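Local coordinates for protein dual specificity phosphatase 28 (Homo sapiens, PDB 5Y15) that shows phosphatase activity toward a synthetic aryl phosphate in vitro but has almost no detectable activity with phosphotyrosine and still less with phosphothreonine, at residues A[137-142]-A[152-157]. The protein carries 2 engineered substitutions. Sequence-based numbering, arbitrary orientation.
Sequences AYLMRH and QMVKSA
Leu139 reaches across from helix 130-142 to meet Met153 and Val154 of helix 147-157, joining two consecutive helices of the dual-specificity phosphatase fold, in which helices pack around a mixed beta-sheet. The evidence that the contact is small and purely apolar is direct: the segments 137-142 and 152-157 bury 105 Å² in all, and every close approach between them involves one methyl, CD1 of Leu139. The backbones stay well apart, with 8.8 Å from CA of Leu139 to CA of Met153, so side chains alone bridge the gap.

The leucine torsions explain how one methyl does this work. CG is anti to the carbonyl carbon (chi1 -65°), and chi2 of 176° then extends CD1 away from its own backbone toward the other helix. There CD1 of Leu139 lies 4.1 Å from both CB and SD of Met153, the root of that side chain and the sulfur further out. The two side chains cross at roughly a right angle, and the methionine chain bends about its CG-SD bond (chi3 76°), turning CE out of line with the extended part of the chain.

Val154 offers a single branch. Its CG2, the methyl beside the backbone N, approaches CD1 of Leu139 to 4.2 Å, and the valine side chain also packs on Ala132, Cys135 and Thr136, earlier in helix 130-142, and on Val43 of strand 40-44. Met153 touches Ala44 of the same strand, so helix 147-157 is set against both the preceding helix and the sheet edge. The Val154 side chain lies about 10 Å from that of Ser124, an engineered residue at the position inferred to hold the phosphocysteine nucleophile.

Within 152-157, Ser156 turns OG back onto O of Gln152 at 3.1 Å, above the carbonyl plane and on the face opposite the one used by its own backbone N.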
loop_
_atom_site.group_PDB
_atom_site.type_symbol
_atom_site.label_atom_id
_atom_site.label_comp_id
_atom_site.label_asym_id
_atom_site.label_seq_id
_atom_site.Cartn_x
_atom_site.Cartn_y
_atom_site.Cartn_z
ATOM N N ALA A 137 -2.164 9.650 -11.845
ATOM C CA ALA A 137 -2.169 8.268 -12.310
ATOM C C ALA A 137 -3.372 7.504 -11.761
ATOM O O ALA A 137 -3.932 6.627 -12.438
ATOM C CB ALA A 137 -0.842 7.592 -11.940
ATOM N N TYR A 138 -3.763 7.789 -10.523
ATOM C CA TYR A 138 -4.911 7.093 -9.966
ATOM C C TYR A 138 -6.171 7.439 -10.750
ATOM O O TYR A 138 -6.981 6.556 -11.070
ATOM C CB TYR A 138 -5.090 7.414 -8.478
ATOM C CG TYR A 138 -6.391 6.852 -7.946
ATOM C CD1 TYR A 138 -6.495 5.514 -7.589
ATOM C CD2 TYR A 138 -7.536 7.638 -7.878
ATOM C CE1 TYR A 138 -7.687 4.986 -7.130
ATOM C CE2 TYR A 138 -8.751 7.108 -7.438
ATOM C CZ TYR A 138 -8.818 5.788 -7.075
ATOM O OH TYR A 138 -10.012 5.272 -6.630
ATOM N N LEU A 139 -6.349 8.722 -11.074
ATOM C CA LEU A 139 -7.534 9.110 -11.825
ATOM C C LEU A 139 -7.541 8.485 -13.214
ATOM O O LEU A 139 -8.602 8.102 -13.723
ATOM C CB LEU A 139 -7.626 10.628 -11.910
ATOM C CG LEU A 139 -7.833 11.284 -10.547
ATOM C CD1 LEU A 139 -7.813 12.785 -10.728
ATOM C CD2 LEU A 139 -9.174 10.829 -9.970
ATOM N N MET A 140 -6.369 8.352 -13.836
ATOM C CA MET A 140 -6.327 7.724 -15.150
ATOM C C MET A 140 -6.649 6.239 -15.073
ATOM O O MET A 140 -7.374 5.710 -15.923
ATOM C CB MET A 140 -4.944 7.885 -15.774
ATOM C CG MET A 140 -4.717 9.156 -16.544
ATOM S SD MET A 140 -3.008 9.144 -17.130
ATOM C CE MET A 140 -2.244 9.576 -15.672
ATOM N N ARG A 141 -6.087 5.550 -14.080
ATOM C CA ARG A 141 -6.127 4.091 -14.023
ATOM C C ARG A 141 -7.469 3.559 -13.522
ATOM O O ARG A 141 -7.928 2.511 -13.993
ATOM C CB ARG A 141 -4.974 3.587 -13.158
ATOM C CG ARG A 141 -5.010 2.113 -12.809
ATOM C CD ARG A 141 -4.921 1.230 -14.059
ATOM N NE ARG A 141 -4.897 -0.187 -13.703
ATOM C CZ ARG A 141 -5.987 -0.950 -13.618
ATOM N NH1 ARG A 141 -7.185 -0.437 -13.867
ATOM N NH2 ARG A 141 -5.876 -2.229 -13.281
ATOM N N HIS A 142 -8.110 4.239 -12.561
ATOM C CA HIS A 142 -9.319 3.698 -11.946
ATOM C C HIS A 142 -10.559 4.573 -12.074
ATOM O O HIS A 142 -11.648 4.138 -11.673
ATOM C CB HIS A 142 -9.072 3.370 -10.469
ATOM C CG HIS A 142 -8.186 2.185 -10.271
ATOM N ND1 HIS A 142 -6.914 2.277 -9.746
ATOM C CD2 HIS A 142 -8.380 0.876 -10.559
ATOM C CE1 HIS A 142 -6.371 1.072 -9.696
ATOM N NE2 HIS A 142 -7.242 0.204 -10.185
ATOM N N GLN A 152 -5.846 17.917 -15.046
ATOM C CA GLN A 152 -6.654 19.125 -14.880
ATOM C C GLN A 152 -7.401 19.106 -13.556
ATOM O O GLN A 152 -7.460 20.118 -12.851
ATOM C CB GLN A 152 -7.643 19.285 -16.043
ATOM C CG GLN A 152 -8.469 20.557 -15.941
ATOM C CD GLN A 152 -9.882 20.393 -16.518
ATOM O OE1 GLN A 152 -10.188 20.893 -17.606
ATOM N NE2 GLN A 152 -10.744 19.689 -15.785
ATOM N N MET A 153 -7.954 17.955 -13.178
ATOM C CA MET A 153 -8.572 17.867 -11.862
ATOM C C MET A 153 -7.555 18.104 -10.749
ATOM O O MET A 153 -7.826 18.842 -9.792
ATOM C CB MET A 153 -9.231 16.510 -11.673
ATOM C CG MET A 153 -10.478 16.301 -12.496
ATOM S SD MET A 153 -11.184 14.823 -11.801
ATOM C CE MET A 153 -11.872 15.515 -10.303
ATOM N N VAL A 154 -6.371 17.497 -10.851
ATOM C CA VAL A 154 -5.400 17.678 -9.772
ATOM C C VAL A 154 -5.015 19.151 -9.656
ATOM O O VAL A 154 -5.048 19.736 -8.567
ATOM C CB VAL A 154 -4.175 16.769 -9.984
ATOM C CG1 VAL A 154 -3.051 17.107 -8.957
ATOM C CG2 VAL A 154 -4.573 15.297 -9.849
ATOM N N LYS A 155 -4.671 19.778 -10.784
ATOM C CA LYS A 155 -4.269 21.187 -10.785
ATOM C C LYS A 155 -5.392 22.113 -10.311
ATOM O O LYS A 155 -5.120 23.125 -9.654
ATOM C CB LYS A 155 -3.789 21.595 -12.182
ATOM C CG LYS A 155 -3.167 22.992 -12.234
ATOM C CD LYS A 155 -1.686 22.932 -12.564
ATOM C CE LYS A 155 -1.070 24.324 -12.627
ATOM N NZ LYS A 155 0.202 24.395 -11.816
ATOM N N SER A 156 -6.651 21.794 -10.630
ATOM C CA SER A 156 -7.745 22.623 -10.141
ATOM C C SER A 156 -7.895 22.481 -8.635
ATOM O O SER A 156 -8.222 23.455 -7.943
ATOM C CB SER A 156 -9.070 22.249 -10.833
ATOM O OG SER A 156 -9.117 22.662 -12.197
ATOM N N ALA A 157 -7.627 21.294 -8.104
ATOM C CA ALA A 157 -7.721 21.139 -6.662
ATOM C C ALA A 157 -6.505 21.721 -5.956
ATOM O O ALA A 157 -6.640 22.250 -4.850
ATOM C CB ALA A 157 -7.893 19.660 -6.301
#